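Local atomic coordinates of sulfotransferase (Mycobacterium tuberculosis, PDB entry 2ZQ5), a protein that probably catalyses the transfer of sulfuryl groups to acceptor molecules. Residues G49-T54 and A191-Y196. Numbering follows the deposited sequence.
Sequences GEAGLT and AHVPSY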
loop_
_atom_site.group_PDB
_atom_site.type_symbol
_atom_site.label_atom_id
_atom_site.label_comp_id
_atom_site.label_asym_id
_atom_site.label_seq_id
_atom_site.Cartn_x
_atom_site.Cartn_y
_atom_site.Cartn_z
ATOM N N GLY A 49 22.813 -0.600 7.397
ATOM C CA GLY A 49 23.924 0.266 7.045
ATOM C C GLY A 49 23.666 1.763 7.036
ATOM O O GLY A 49 24.615 2.548 7.084
ATOM N N GLU A 50 22.404 2.180 6.992
ATOM C CA GLU A 50 22.109 3.609 6.938
ATOM C C GLU A 50 20.843 4.079 7.651
ATOM O O GLU A 50 20.654 5.281 7.835
ATOM C CB GLU A 50 22.052 4.042 5.471
ATOM C CG GLU A 50 21.287 3.051 4.614
ATOM C CD GLU A 50 21.305 3.370 3.130
ATOM O OE1 GLU A 50 22.380 3.702 2.587
ATOM O OE2 GLU A 50 20.235 3.260 2.503
ATOM N N ALA A 51 19.985 3.153 8.068
ATOM C CA ALA A 51 18.741 3.542 8.722
ATOM C C ALA A 51 18.882 4.009 10.171
ATOM O O ALA A 51 17.923 4.515 10.750
ATOM C CB ALA A 51 17.731 2.402 8.634
ATOM N N GLY A 52 20.069 3.838 10.751
ATOM C CA GLY A 52 20.293 4.262 12.127
ATOM C C GLY A 52 19.248 3.746 13.098
ATOM O O GLY A 52 18.793 4.471 13.986
ATOM N N LEU A 53 18.873 2.482 12.945
ATOM C CA LEU A 53 17.859 1.887 13.800
ATOM C C LEU A 53 18.285 1.723 15.253
ATOM O O LEU A 53 19.447 1.462 15.552
ATOM C CB LEU A 53 17.442 0.519 13.250
ATOM C CG LEU A 53 16.841 0.504 11.842
ATOM C CD1 LEU A 53 16.480 -0.928 11.475
ATOM C CD2 LEU A 53 15.613 1.400 11.780
ATOM N N THR A 54 17.319 1.895 16.146
ATOM C CA THR A 54 17.533 1.734 17.578
ATOM C C THR A 54 17.182 0.282 17.887
ATOM O O THR A 54 16.886 -0.494 16.981
ATOM C CB THR A 54 16.579 2.623 18.378
ATOM O OG1 THR A 54 15.227 2.306 18.016
ATOM C CG2 THR A 54 16.848 4.091 18.090
ATOM N N ALA A 191 11.624 4.851 6.979
ATOM C CA ALA A 191 13.003 4.685 7.416
ATOM C C ALA A 191 13.932 5.329 6.404
ATOM O O ALA A 191 13.555 5.551 5.253
ATOM C CB ALA A 191 13.337 3.198 7.550
ATOM N N HIS A 192 15.147 5.633 6.844
ATOM C CA HIS A 192 16.135 6.230 5.965
ATOM C C HIS A 192 16.878 5.092 5.282
ATOM O O HIS A 192 17.850 4.559 5.819
ATOM C CB HIS A 192 17.121 7.085 6.762
ATOM C CG HIS A 192 18.161 7.746 5.912
ATOM N ND1 HIS A 192 17.855 8.719 4.986
ATOM C CD2 HIS A 192 19.499 7.554 5.830
ATOM C CE1 HIS A 192 18.960 9.101 4.371
ATOM N NE2 HIS A 192 19.971 8.410 4.865
ATOM N N VAL A 193 16.405 4.706 4.103
ATOM C CA VAL A 193 17.033 3.627 3.349
ATOM C C VAL A 193 17.241 4.047 1.894
ATOM O O VAL A 193 16.738 3.410 0.966
ATOM C CB VAL A 193 16.179 2.325 3.411
ATOM C CG1 VAL A 193 16.260 1.719 4.805
ATOM C CG2 VAL A 193 14.725 2.621 3.054
ATOM N N PRO A 194 18.004 5.125 1.675
ATOM C CA PRO A 194 18.259 5.610 0.319
ATOM C C PRO A 194 18.827 4.574 -0.648
ATOM O O PRO A 194 18.530 4.616 -1.838
ATOM C CB PRO A 194 19.202 6.796 0.546
ATOM C CG PRO A 194 19.904 6.444 1.815
ATOM C CD PRO A 194 18.782 5.898 2.660
ATOM N N SER A 195 19.627 3.637 -0.146
ATOM C CA SER A 195 20.204 2.624 -1.019
ATOM C C SER A 195 19.106 1.723 -1.566
ATOM O O SER A 195 19.158 1.294 -2.719
ATOM C CB SER A 195 21.248 1.796 -0.267
ATOM O OG SER A 195 22.326 2.618 0.152
ATOM N N TYR A 196 18.105 1.437 -0.742
ATOM C CA TYR A 196 17.005 0.602 -1.205
ATOM C C TYR A 196 16.101 1.413 -2.131
ATOM O O TYR A 196 15.656 0.912 -3.164
ATOM C CB TYR A 196 16.192 0.057 -0.026
ATOM C CG TYR A 196 14.946 -0.690 -0.453
ATOM C CD1 TYR A 196 15.006 -2.019 -0.890
ATOM C CD2 TYR A 196 13.707 -0.046 -0.466
ATOM C CE1 TYR A 196 13.851 -2.688 -1.329
ATOM C CE2 TYR A 196 12.561 -0.697 -0.901
ATOM C CZ TYR A 196 12.637 -2.013 -1.330
ATOM O OH TYR A 196 11.482 -2.629 -1.760
HETATM O O HOH W 1 15.378 4.753 9.573
#
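Glu-50 lays its carboxylate against the ring of Pro-194 and the backbone of Ser-195, beside the start of helix 194-201. Its CG takes the crowded position between backbone N and carbonyl carbon (chi1 43°), and the chain then runs extended, bringing both oxygens to the helix start. Glu-50 OE2 offers its syn lone pair to Ser-195 N at 2.7 Å, in a nearly straight bond (168°). Glu-50 OE1 receives Ser-195 OG, likewise at 2.7 Å, from above the carboxylate plane, so one serine grips both oxygens and fixes the rotation of the group. Pro-194 meets the carboxylate tip to tip, while its CD sits 3.5 Å over the centre of the His-192 ring. At the edge of that ring, His-192 CD2 lies 3.2 Å from Glu-50 O, and His-192 ND1 is hydrogen-bonded to Asp-288 OD2. Ala-51 CB touches Val-193 CG1 at 4.2 Å, and a water donates to Ala-51 O and accepts from His-192 N. Ala-51 O is also bound by Ser-277 OG, tying in a third part of the chain. A carboxylate at a helix N-terminus, bonded to a first-turn N-H, would complement the positive end of the helix dipole, which probably favours the ionised form of Glu-50.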